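PDB 3CJE: OsmC-like protein from Jannaschia sp., which probably detoxifies organic hydroperoxides by thiol-based reduction, as a dimeric member of the OsmC-like family of peroxide-resistance proteins. Local coordinates for residues Leu31-Val36 with Leu65-Leu70; Gly69-Val74 with Val94-Val99; Leu85-Thr90 with Ile128-Ala133; Phe116-Ile121 with Phe143-Leu148. All coordinates share one frame; numbering follows the deposited sequence. Where two conformers were deposited one is given.

Contact 1 of 4, residues Leu31-Val36 with Leu65-Leu70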
loop_
_atom_site.group_PDB
_atom_site.type_symbol
_atom_site.label_atom_id
_atom_site.label_comp_id
_atom_site.label_asym_id
_atom_site.label_seq_id
_atom_site.Cartn_x
_atom_site.Cartn_y
_atom_site.Cartn_z
ATOM N N LEU A 31 -8.163 -5.424 10.762
ATOM C CA LEU A 31 -8.302 -4.223 9.994
ATOM C C LEU A 31 -9.668 -4.201 9.315
ATOM O O LEU A 31 -9.874 -4.920 8.364
ATOM C CB LEU A 31 -7.182 -4.166 8.954
ATOM C CG LEU A 31 -5.778 -4.267 9.567
ATOM C CD1 LEU A 31 -4.703 -4.649 8.595
ATOM C CD2 LEU A 31 -5.478 -2.963 10.358
ATOM N N ASP A 32 -10.559 -3.354 9.816
ATOM C CA ASP A 32 -11.890 -3.164 9.274
ATOM C C ASP A 32 -11.823 -2.032 8.251
ATOM O O ASP A 32 -11.836 -0.857 8.599
ATOM C CB ASP A 32 -12.853 -2.795 10.402
ATOM C CG ASP A 32 -14.271 -2.491 9.929
ATOM O OD1 ASP A 32 -14.659 -2.748 8.727
ATOM O OD2 ASP A 32 -15.005 -1.943 10.813
ATOM N N VAL A 33 -11.719 -2.401 6.977
ATOM C CA VAL A 33 -11.590 -1.437 5.882
ATOM C C VAL A 33 -12.929 -1.149 5.265
ATOM O O VAL A 33 -13.789 -2.050 5.131
ATOM C CB VAL A 33 -10.620 -1.966 4.775
ATOM C CG1 VAL A 33 -10.508 -0.993 3.602
ATOM C CG2 VAL A 33 -9.246 -2.277 5.365
ATOM N N ALA A 34 -13.179 0.120 4.971
ATOM C CA ALA A 34 -14.363 0.481 4.218
ATOM C C ALA A 34 -14.024 1.390 3.047
ATOM O O ALA A 34 -13.245 2.337 3.207
ATOM C CB ALA A 34 -15.356 1.224 5.108
HETATM N N MSE A 35 -14.593 1.123 1.873
HETATM C CA MSE A 35 -14.697 2.157 0.856
HETATM C C MSE A 35 -15.914 2.975 1.257
HETATM O O MSE A 35 -16.991 2.420 1.527
HETATM C CB MSE A 35 -14.895 1.598 -0.558
HETATM C CG MSE A 35 -14.808 2.677 -1.593
HETATM SE SE MSE A 35 -14.856 2.033 -3.453
HETATM C CE MSE A 35 -16.381 0.840 -3.302
ATOM N N VAL A 36 -15.743 4.293 1.313
ATOM C CA VAL A 36 -16.790 5.228 1.682
ATOM C C VAL A 36 -17.321 5.945 0.443
ATOM O O VAL A 36 -18.540 6.110 0.283
ATOM C CB VAL A 36 -16.283 6.244 2.742
ATOM C CG1 VAL A 36 -17.408 7.204 3.092
ATOM C CG2 VAL A 36 -15.806 5.484 3.997
ATOM N N LEU A 65 -6.357 -3.229 0.150
ATOM C CA LEU A 65 -5.082 -3.818 0.595
ATOM C C LEU A 65 -4.098 -2.708 0.978
ATOM O O LEU A 65 -3.382 -2.834 1.973
ATOM C CB LEU A 65 -4.517 -4.753 -0.468
ATOM C CG LEU A 65 -5.293 -6.020 -0.807
ATOM C CD1 LEU A 65 -4.428 -6.880 -1.785
ATOM C CD2 LEU A 65 -5.625 -6.817 0.395
ATOM N N PHE A 66 -4.010 -1.626 0.183
ATOM C CA PHE A 66 -3.108 -0.513 0.499
ATOM C C PHE A 66 -3.396 0.087 1.884
ATOM O O PHE A 66 -2.502 0.243 2.704
ATOM C CB PHE A 66 -3.229 0.592 -0.555
ATOM C CG PHE A 66 -2.514 1.835 -0.172
ATOM C CD1 PHE A 66 -1.129 1.899 -0.180
ATOM C CD2 PHE A 66 -3.224 2.943 0.311
ATOM C CE1 PHE A 66 -0.476 3.079 0.215
ATOM C CE2 PHE A 66 -2.549 4.122 0.701
ATOM C CZ PHE A 66 -1.186 4.160 0.662
ATOM N N ILE A 67 -4.650 0.475 2.137
ATOM C CA ILE A 67 -4.965 1.162 3.400
ATOM C C ILE A 67 -4.795 0.226 4.605
ATOM O O ILE A 67 -4.346 0.649 5.661
ATOM C CB ILE A 67 -6.327 1.877 3.390
ATOM C CG1 ILE A 67 -6.394 2.920 4.524
ATOM C CG2 ILE A 67 -7.496 0.911 3.393
ATOM C CD1 ILE A 67 -7.604 3.845 4.485
ATOM N N ALA A 68 -5.128 -1.062 4.424
ATOM C CA ALA A 68 -4.887 -2.079 5.460
ATOM C C ALA A 68 -3.380 -2.199 5.739
ATOM O O ALA A 68 -2.965 -2.261 6.885
ATOM C CB ALA A 68 -5.474 -3.427 5.080
ATOM N N GLY A 69 -2.574 -2.225 4.692
ATOM C CA GLY A 69 -1.123 -2.266 4.826
ATOM C C GLY A 69 -0.581 -1.096 5.597
ATOM O O GLY A 69 0.233 -1.231 6.494
ATOM N N LEU A 70 -1.040 0.103 5.247
ATOM C CA LEU A 70 -0.564 1.325 5.918
ATOM C C LEU A 70 -0.944 1.288 7.380
ATOM O O LEU A 70 -0.109 1.512 8.230
ATOM C CB LEU A 70 -1.187 2.527 5.241
ATOM C CG LEU A 70 -0.836 3.856 5.905
ATOM C CD1 LEU A 70 0.704 4.123 6.078
ATOM C CD2 LEU A 70 -1.552 4.992 5.168
#
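No ring, amide or carboxylate joins Leu31 and Val33 to Ile67 and Ala68; the flat group that is touched is the main-chain carbonyl of Ala68, whose O lies 3.4 Å from Leu31 CD1. The meeting is that of sheet and central helix in the OsmC fold: strand 28-37 lies over helix 62-81, and the axes of the two short segments approach to 8.8 Å with N-to-C directions 140° from each other. Because strand side chains alternate, Leu31 and Val33 face the helix, while Ala34 points away from it. On the helix, Ala68 offers a small methyl, and the strand can come close: Leu31 CA and Ala68 CA are 6.1 Å apart. Leu31 CD1 rests against Ala68 CB at 3.8 Å, and Val33 CG2 comes to the same methyl at 4.0 Å, so two branched side chains share one alanine. Around them, Cys19 of strand 13-24 and Leu45 of strand 41-47 extend the apolar layer, and Leu65 of the second subunit packs on Ala68. The side chains of Val33 and Ile67 lie alongside one another, pointing opposite ways. CG1 of Val33, anti to its backbone N (chi1 178°), ends 3.6 Å from Ile67 CG2.

Contact 2 of 4, residues Gly69-Val74 with Val94-Val99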
loop_
_atom_site.group_PDB
_atom_site.type_symbol
_atom_site.label_atom_id
_atom_site.label_comp_id
_atom_site.label_asym_id
_atom_site.label_seq_id
_atom_site.Cartn_x
_atom_site.Cartn_y
_atom_site.Cartn_z
ATOM N N GLY A 69 -2.574 -2.225 4.692
ATOM C CA GLY A 69 -1.123 -2.266 4.826
ATOM C C GLY A 69 -0.581 -1.096 5.597
ATOM O O GLY A 69 0.233 -1.231 6.494
ATOM N N LEU A 70 -1.040 0.103 5.247
ATOM C CA LEU A 70 -0.564 1.325 5.918
ATOM C C LEU A 70 -0.944 1.288 7.380
ATOM O O LEU A 70 -0.109 1.512 8.230
ATOM C CB LEU A 70 -1.187 2.527 5.241
ATOM C CG LEU A 70 -0.836 3.856 5.905
ATOM C CD1 LEU A 70 0.704 4.123 6.078
ATOM C CD2 LEU A 70 -1.552 4.992 5.168
ATOM N N THR A 71 -2.209 0.959 7.672
ATOM C CA THR A 71 -2.706 0.940 9.060
ATOM C C THR A 71 -1.950 -0.128 9.862
ATOM O O THR A 71 -1.501 0.117 10.996
ATOM C CB THR A 71 -4.222 0.721 9.090
ATOM O OG1 THR A 71 -4.841 1.697 8.216
ATOM C CG2 THR A 71 -4.777 0.854 10.502
ATOM N N GLY A 72 -1.805 -1.317 9.286
ATOM C CA GLY A 72 -1.098 -2.417 9.919
ATOM C C GLY A 72 0.371 -2.117 10.164
ATOM O O GLY A 72 0.913 -2.502 11.187
ATOM N N CYS A 73 0.992 -1.406 9.232
ATOM C CA CYS A 73 2.427 -1.031 9.350
ATOM C C CYS A 73 2.614 -0.100 10.562
ATOM O O CYS A 73 3.443 -0.346 11.444
ATOM C CB CYS A 73 2.929 -0.409 8.064
ATOM S SG CYS A 73 4.790 -0.385 8.018
ATOM N N VAL A 74 1.774 0.923 10.653
ATOM C CA VAL A 74 1.820 1.879 11.759
ATOM C C VAL A 74 1.613 1.160 13.082
ATOM O O VAL A 74 2.366 1.318 14.041
ATOM C CB VAL A 74 0.754 2.992 11.578
ATOM C CG1 VAL A 74 0.580 3.835 12.869
ATOM C CG2 VAL A 74 1.163 3.903 10.391
ATOM N N VAL A 94 -6.230 2.151 15.842
ATOM C CA VAL A 94 -5.748 3.128 14.886
ATOM C C VAL A 94 -6.765 3.299 13.794
ATOM O O VAL A 94 -7.194 2.300 13.204
ATOM C CB VAL A 94 -4.379 2.744 14.290
ATOM C CG1 VAL A 94 -3.947 3.723 13.143
ATOM C CG2 VAL A 94 -3.332 2.674 15.425
ATOM N N GLU A 95 -7.144 4.547 13.534
ATOM C CA GLU A 95 -8.155 4.877 12.514
ATOM C C GLU A 95 -7.439 5.648 11.415
ATOM O O GLU A 95 -6.744 6.619 11.685
ATOM C CB GLU A 95 -9.262 5.748 13.119
ATOM C CG GLU A 95 -9.996 5.120 14.333
ATOM C CD GLU A 95 -11.043 6.041 15.082
ATOM O OE1 GLU A 95 -10.676 7.039 15.774
ATOM O OE2 GLU A 95 -12.253 5.706 15.011
ATOM N N CYS A 96 -7.594 5.222 10.171
ATOM C CA CYS A 96 -6.907 5.838 9.036
ATOM C C CYS A 96 -7.944 6.186 7.961
ATOM O O CYS A 96 -8.841 5.368 7.666
ATOM C CB CYS A 96 -5.879 4.876 8.473
ATOM S SG CYS A 96 -5.058 5.448 6.982
ATOM N N ARG A 97 -7.828 7.391 7.397
ATOM C CA ARG A 97 -8.689 7.839 6.318
ATOM C C ARG A 97 -7.815 8.375 5.215
ATOM O O ARG A 97 -6.917 9.211 5.456
ATOM C CB ARG A 97 -9.661 8.930 6.783
ATOM C CG ARG A 97 -10.579 9.407 5.689
ATOM C CD ARG A 97 -11.613 10.348 6.300
ATOM N NE ARG A 97 -12.546 10.868 5.333
ATOM C CZ ARG A 97 -12.418 12.033 4.713
ATOM N NH1 ARG A 97 -11.368 12.836 4.930
ATOM N NH2 ARG A 97 -13.360 12.394 3.851
ATOM N N VAL A 98 -8.010 7.861 4.011
ATOM C CA VAL A 98 -7.258 8.304 2.853
ATOM C C VAL A 98 -8.247 8.751 1.761
ATOM O O VAL A 98 -9.221 8.059 1.478
ATOM C CB VAL A 98 -6.297 7.223 2.312
ATOM C CG1 VAL A 98 -5.435 7.784 1.153
ATOM C CG2 VAL A 98 -5.379 6.689 3.450
ATOM N N VAL A 99 -7.973 9.897 1.160
ATOM C CA VAL A 99 -8.783 10.500 0.121
ATOM C C VAL A 99 -7.904 10.706 -1.108
ATOM O O VAL A 99 -6.818 11.278 -1.020
ATOM C CB VAL A 99 -9.406 11.848 0.527
ATOM C CG1 VAL A 99 -10.313 12.377 -0.599
ATOM C CG2 VAL A 99 -10.150 11.682 1.856
#
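Thr71 reaches across to Val94 and Cys96 with both branches of its side chain. Its CB points from helix 62-81 toward strand 93-105, at the place where the backbones are nearest, Thr71 CA to Cys96 CA 6.5 Å. From CB the chain forks. The hydroxyl, OG1, is turned beside the backbone N (chi1 -52°), which lets it hydrogen-bond to the carbonyl O of Ile67, one turn earlier in the same helix. Bonded there, OG1 also lies against carbon, 3.4 Å from Cys96 CB, a packing contact. The other branch, CG2, extends toward the beginning of the strand segment, where it finds the carbonyl O of Val94 at 3.9 Å and Val94 CG1 at 4.0 Å; the side chains of Thr71 and Val94 lie alongside each other, pointing opposite ways. Next to Thr71, Leu70 sends CD2 toward the thiol of Cys96, 4.0 Å from SG. Cys96 adopts two conformers, and the distances to its side chain belong to one of them. Glu95 and Arg97 point away from the helix. The segment axes approach to 9.0 Å, their N-to-C directions 146° apart, roughly antiparallel. Cys19 of strand 13-24 touches Thr71, Ile118 of strand 108-121 touches Val94, and helix 143-148 packs against Leu70 and Val74, so helix 62-81 rests on the sheet with one flank and against that shorter helix with another.

Contact 3 of 4, residues Leu85-Thr90 with Ile128-Ala133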
loop_
_atom_site.group_PDB
_atom_site.type_symbol
_atom_site.label_atom_id
_atom_site.label_comp_id
_atom_site.label_asym_id
_atom_site.label_seq_id
_atom_site.Cartn_x
_atom_site.Cartn_y
_atom_site.Cartn_z
ATOM N N LEU A 85 10.415 2.013 24.423
ATOM C CA LEU A 85 10.286 3.455 24.702
ATOM C C LEU A 85 9.459 3.768 25.985
ATOM O O LEU A 85 9.030 4.922 26.212
ATOM C CB LEU A 85 9.708 4.148 23.453
ATOM C CG LEU A 85 10.599 3.997 22.184
ATOM C CD1 LEU A 85 9.923 4.732 21.012
ATOM C CD2 LEU A 85 12.052 4.487 22.420
ATOM N N LYS A 86 9.267 2.742 26.813
ATOM C CA LYS A 86 8.706 2.855 28.149
ATOM C C LYS A 86 7.249 3.288 28.172
ATOM O O LYS A 86 6.798 3.943 29.129
ATOM C CB LYS A 86 9.544 3.799 29.006
ATOM C CG LYS A 86 11.018 3.536 29.003
ATOM C CD LYS A 86 11.339 2.216 29.562
ATOM C CE LYS A 86 12.870 2.078 29.679
ATOM N NZ LYS A 86 13.422 3.096 30.608
ATOM N N VAL A 87 6.493 2.892 27.152
ATOM C CA VAL A 87 5.083 3.201 27.065
ATOM C C VAL A 87 4.262 1.923 27.168
ATOM O O VAL A 87 4.519 0.952 26.456
ATOM C CB VAL A 87 4.748 3.982 25.784
ATOM C CG1 VAL A 87 3.227 4.241 25.654
ATOM C CG2 VAL A 87 5.574 5.295 25.708
ATOM N N THR A 88 3.285 1.938 28.064
ATOM C CA THR A 88 2.272 0.891 28.150
ATOM C C THR A 88 1.100 1.253 27.265
ATOM O O THR A 88 0.502 2.335 27.380
ATOM C CB THR A 88 1.816 0.706 29.609
ATOM O OG1 THR A 88 2.952 0.369 30.436
ATOM C CG2 THR A 88 0.695 -0.358 29.713
ATOM N N VAL A 89 0.778 0.338 26.364
ATOM C CA VAL A 89 -0.333 0.480 25.393
ATOM C C VAL A 89 -1.298 -0.657 25.632
ATOM O O VAL A 89 -0.871 -1.802 25.785
ATOM C CB VAL A 89 0.210 0.413 23.931
ATOM C CG1 VAL A 89 -0.936 0.424 22.894
ATOM C CG2 VAL A 89 1.196 1.556 23.654
ATOM N N THR A 90 -2.593 -0.351 25.671
ATOM C CA THR A 90 -3.634 -1.366 25.885
ATOM C C THR A 90 -4.699 -1.195 24.805
ATOM O O THR A 90 -5.074 -0.076 24.494
ATOM C CB THR A 90 -4.267 -1.230 27.291
ATOM O OG1 THR A 90 -3.236 -1.255 28.297
ATOM C CG2 THR A 90 -5.272 -2.353 27.561
ATOM N N ILE A 128 1.864 12.178 28.153
ATOM C CA ILE A 128 1.560 12.454 26.737
ATOM C C ILE A 128 2.860 12.561 25.912
ATOM O O ILE A 128 2.911 12.059 24.801
ATOM C CB ILE A 128 0.689 13.739 26.586
ATOM C CG1 ILE A 128 -0.739 13.435 27.066
ATOM C CG2 ILE A 128 0.657 14.239 25.126
ATOM C CD1 ILE A 128 -1.550 14.724 27.351
ATOM N N GLU A 129 3.888 13.190 26.486
ATOM C CA GLU A 129 5.214 13.358 25.826
ATOM C C GLU A 129 5.840 12.007 25.439
ATOM O O GLU A 129 6.499 11.866 24.395
ATOM C CB GLU A 129 6.226 14.090 26.735
ATOM C CG GLU A 129 5.705 15.300 27.474
ATOM C CD GLU A 129 5.083 14.922 28.794
ATOM O OE1 GLU A 129 5.832 14.816 29.809
ATOM O OE2 GLU A 129 3.859 14.737 28.796
ATOM N N ALA A 130 5.653 11.025 26.312
ATOM C CA ALA A 130 6.167 9.664 26.078
ATOM C C ALA A 130 5.407 8.984 24.925
ATOM O O ALA A 130 5.979 8.256 24.079
ATOM C CB ALA A 130 6.087 8.802 27.374
ATOM N N GLN A 131 4.087 9.211 24.915
ATOM C CA GLN A 131 3.215 8.678 23.867
ATOM C C GLN A 131 3.552 9.309 22.519
ATOM O O GLN A 131 3.615 8.647 21.484
ATOM C CB GLN A 131 1.771 8.943 24.229
ATOM C CG GLN A 131 1.300 8.175 25.489
ATOM C CD GLN A 131 -0.109 8.531 25.842
ATOM O OE1 GLN A 131 -1.001 8.458 25.001
ATOM N NE2 GLN A 131 -0.314 9.003 27.066
ATOM N N GLN A 132 3.775 10.620 22.517
ATOM C CA GLN A 132 4.200 11.304 21.298
ATOM C C GLN A 132 5.559 10.784 20.792
ATOM O O GLN A 132 5.730 10.621 19.564
ATOM C CB GLN A 132 4.237 12.805 21.539
ATOM C CG GLN A 132 2.827 13.396 21.670
ATOM C CD GLN A 132 2.882 14.870 21.974
ATOM O OE1 GLN A 132 3.671 15.313 22.818
ATOM N NE2 GLN A 132 2.056 15.643 21.268
ATOM N N ALA A 133 6.500 10.506 21.691
ATOM C CA ALA A 133 7.828 9.971 21.303
ATOM C C ALA A 133 7.630 8.630 20.596
ATOM O O ALA A 133 8.279 8.342 19.582
ATOM C CB ALA A 133 8.708 9.786 22.500
HETATM O O HOH W 1 8.567 7.363 25.027
#
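From Leu85 to Val87 the backbone passes through Lys86 in a left-handed helical conformation (phi 66°, psi 32°), then runs extended past the first turns of helix 128-141, with Val87 CA 6.6 Å from Gln131 CA. This is the loop between helix 62-81 and strand 93-105, lying at the end of the OsmC-like fold against the helix that follows the five-stranded sheet. Val87 carries the contact. With CG1 anti to the backbone N (chi1 177°), CG2 is left to face the carbonyl of Ala130, 3.4 Å from O, and the methyl of the same residue, 3.9 Å from CB. CG1, the other branch, lies 4.4 Å from Gln131 CG, touching the aliphatic part of that side chain. The amide end of Gln131 is held elsewhere: NE2 hydrogen-bonds to the carbonyl O of Asp126, whose carboxylate in turn accepts from Thr88 N, tying the loop to the residues just ahead of the helix. A bound glycerol, probably from the crystallisation liquor, has its nearest atom about 3 Å from the Gln131 side chain and is hydrogen-bonded to Val89 N. Leu85 lies on the more open side, its CD1 4.2 Å from Ala133 O, and also packs on Pro107 of the second subunit. Between the two backbones one water donates both of its hydrogens, to Leu85 O at 2.8 Å and to Ala130 O at 2.9 Å.

Contact 4 of 4, residues Phe116-Ile121 with Phe143-Leu148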
loop_
_atom_site.group_PDB
_atom_site.type_symbol
_atom_site.label_atom_id
_atom_site.label_comp_id
_atom_site.label_asym_id
_atom_site.label_seq_id
_atom_site.Cartn_x
_atom_site.Cartn_y
_atom_site.Cartn_z
ATOM N N PHE A 116 -4.257 12.296 3.833
ATOM C CA PHE A 116 -3.984 11.160 4.691
ATOM C C PHE A 116 -4.125 11.562 6.161
ATOM O O PHE A 116 -3.511 12.530 6.574
ATOM C CB PHE A 116 -2.543 10.689 4.536
ATOM C CG PHE A 116 -2.263 9.922 3.265
ATOM C CD1 PHE A 116 -2.028 10.574 2.070
ATOM C CD2 PHE A 116 -2.224 8.520 3.312
ATOM C CE1 PHE A 116 -1.772 9.843 0.900
ATOM C CE2 PHE A 116 -1.944 7.813 2.158
ATOM C CZ PHE A 116 -1.761 8.464 0.973
ATOM N N GLU A 117 -4.893 10.793 6.936
ATOM C CA GLU A 117 -5.128 11.088 8.352
ATOM C C GLU A 117 -5.016 9.801 9.121
ATOM O O GLU A 117 -5.603 8.774 8.700
ATOM C CB GLU A 117 -6.523 11.722 8.532
ATOM C CG GLU A 117 -6.681 13.056 7.824
ATOM C CD GLU A 117 -8.139 13.602 7.746
ATOM O OE1 GLU A 117 -9.103 12.853 7.351
ATOM O OE2 GLU A 117 -8.278 14.828 7.996
ATOM N N ILE A 118 -4.262 9.818 10.214
ATOM C CA ILE A 118 -4.090 8.644 11.099
ATOM C C ILE A 118 -4.320 9.107 12.550
ATOM O O ILE A 118 -3.601 9.959 13.037
ATOM C CB ILE A 118 -2.700 7.985 10.961
ATOM C CG1 ILE A 118 -2.537 7.501 9.518
ATOM C CG2 ILE A 118 -2.556 6.837 11.956
ATOM C CD1 ILE A 118 -1.219 6.811 9.214
ATOM N N ASP A 119 -5.373 8.580 13.168
ATOM C CA ASP A 119 -5.735 8.892 14.574
ATOM C C ASP A 119 -5.433 7.666 15.423
ATOM O O ASP A 119 -5.866 6.555 15.117
ATOM C CB ASP A 119 -7.201 9.212 14.691
ATOM C CG ASP A 119 -7.562 10.569 14.082
ATOM O OD1 ASP A 119 -6.681 11.390 13.803
ATOM O OD2 ASP A 119 -8.782 10.828 13.958
ATOM N N ILE A 120 -4.727 7.884 16.519
ATOM C CA ILE A 120 -4.173 6.802 17.294
ATOM C C ILE A 120 -4.739 6.856 18.716
ATOM O O ILE A 120 -4.728 7.918 19.358
ATOM C CB ILE A 120 -2.659 6.938 17.306
ATOM C CG1 ILE A 120 -2.068 6.738 15.893
ATOM C CG2 ILE A 120 -2.062 5.922 18.308
ATOM C CD1 ILE A 120 -0.698 7.294 15.672
ATOM N N ILE A 121 -5.229 5.709 19.192
ATOM C CA ILE A 121 -5.763 5.549 20.552
ATOM C C ILE A 121 -4.950 4.495 21.290
ATOM O O ILE A 121 -4.984 3.287 20.950
ATOM C CB ILE A 121 -7.256 5.145 20.553
ATOM C CG1 ILE A 121 -8.048 6.143 19.711
ATOM C CG2 ILE A 121 -7.745 5.053 22.008
ATOM C CD1 ILE A 121 -9.531 5.730 19.503
ATOM N N PHE A 143 8.014 1.602 7.332
ATOM C CA PHE A 143 8.428 1.611 5.936
ATOM C C PHE A 143 7.490 2.371 5.007
ATOM O O PHE A 143 7.933 3.132 4.146
ATOM C CB PHE A 143 8.582 0.170 5.427
ATOM C CG PHE A 143 9.686 -0.612 6.109
ATOM C CD1 PHE A 143 10.991 -0.474 5.683
ATOM C CD2 PHE A 143 9.424 -1.354 7.263
ATOM C CE1 PHE A 143 12.067 -1.154 6.311
ATOM C CE2 PHE A 143 10.507 -2.041 7.885
ATOM C CZ PHE A 143 11.790 -1.919 7.416
ATOM N N LEU A 144 6.190 2.142 5.163
ATOM C CA LEU A 144 5.204 2.762 4.296
ATOM C C LEU A 144 5.023 4.247 4.530
ATOM O O LEU A 144 4.897 5.019 3.569
ATOM C CB LEU A 144 3.879 2.003 4.416
ATOM C CG LEU A 144 3.951 0.540 4.067
ATOM C CD1 LEU A 144 2.511 -0.027 4.134
ATOM C CD2 LEU A 144 4.592 0.317 2.666
ATOM N N GLU A 145 5.050 4.692 5.787
ATOM C CA GLU A 145 5.008 6.117 6.066
ATOM C C GLU A 145 6.198 6.837 5.469
ATOM O O GLU A 145 6.055 7.915 4.872
ATOM C CB GLU A 145 4.998 6.395 7.552
ATOM C CG GLU A 145 3.671 6.077 8.214
ATOM C CD GLU A 145 3.143 7.238 9.033
ATOM O OE1 GLU A 145 3.668 8.363 8.908
ATOM O OE2 GLU A 145 2.210 6.984 9.823
ATOM N N GLN A 146 7.377 6.268 5.642
ATOM C CA GLN A 146 8.583 6.889 5.092
ATOM C C GLN A 146 8.569 6.906 3.553
ATOM O O GLN A 146 9.085 7.836 2.927
ATOM C CB GLN A 146 9.835 6.262 5.682
ATOM C CG GLN A 146 9.975 6.549 7.203
ATOM C CD GLN A 146 9.866 8.059 7.509
ATOM O OE1 GLN A 146 8.914 8.526 8.167
ATOM N NE2 GLN A 146 10.754 8.802 6.954
ATOM N N THR A 147 7.971 5.895 2.948
ATOM C CA THR A 147 7.784 5.830 1.485
ATOM C C THR A 147 6.867 6.978 1.046
ATOM O O THR A 147 7.156 7.699 0.089
ATOM C CB THR A 147 7.232 4.461 1.077
ATOM O OG1 THR A 147 8.162 3.451 1.508
ATOM C CG2 THR A 147 6.994 4.352 -0.427
ATOM N N LEU A 148 5.726 7.093 1.736
ATOM C CA LEU A 148 4.700 8.046 1.345
ATOM C C LEU A 148 5.154 9.493 1.536
ATOM O O LEU A 148 4.592 10.406 0.926
ATOM C CB LEU A 148 3.400 7.755 2.127
ATOM C CG LEU A 148 2.690 6.480 1.718
ATOM C CD1 LEU A 148 1.621 6.106 2.748
ATOM C CD2 LEU A 148 2.069 6.692 0.300
#
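Phe116 and Ile118, two residues apart on strand 108-121, meet Leu148 and Glu145 of the short helix 143-148. The touches are made by the far ends of long side chains, for the backbones stay well separated: even the nearest CA atoms, of Phe116 and Leu148, are 9.8 Å apart. Leu148 CD1 approaches the Phe116 ring obliquely, 4.0 Å from CE2, the leucine chain running roughly perpendicular to that of Phe116. Ile118 and Glu145 point at each other from the two sides and meet with Ile118 CD1 3.5 Å from Glu145 OE2. A bend in the glutamate, chi2 -128°, brings its carboxylate toward the strand. That buried oxygen is not left to carbon alone, since OE2 is hydrogen-bonded to His156 NE2 of the second subunit. Helix 62-81 backs this first shell, Phe66 and Leu70 touching Phe116 and Val74 touching both Ile118 and Glu145. Farther out, Phe143 O accepts from Thr147 N at 3.0 Å and from Thr147 OG1 at 2.7 Å, the two donors arriving from opposite faces of the carbonyl plane. The same hydroxyl also bonds to Trp100 NE1 of the second subunit. Along the strand, Glu117 and Asp119 form salt bridges with Arg155 and Arg157 of that subunit, and residues 116-120 pair in parallel with one of its strands. Such a sheet continued across the interface, with helices enclosed beneath it, belongs to the intertwined dimer of the OsmC family.

Contacts 1, 2 and 4 form one continuous core around helix 62-81. Contacts 1 and 2 use successive turns of it, their centres 7 Å apart; they touch where Ile67 CD1 meets Val98 CG2 at 3.8 Å. Contacts 2 and 4, 6 Å apart between centres, adjoin through neighbouring strands, where Glu95 O and Asp119 N lie 2.8 Å apart, a probable hydrogen bond. Contact 3, beside the bound glycerol, is centre to centre about 17 Å from contact 4, though their nearest atoms are about 5 Å apart without touching. OsmC and Ohr relatives reduce hydroperoxides with a cysteine pair; Cys73, on the helix segment of contact 2 but not touching its strand, probably occupies one of those positions. All four contacts touch the second subunit.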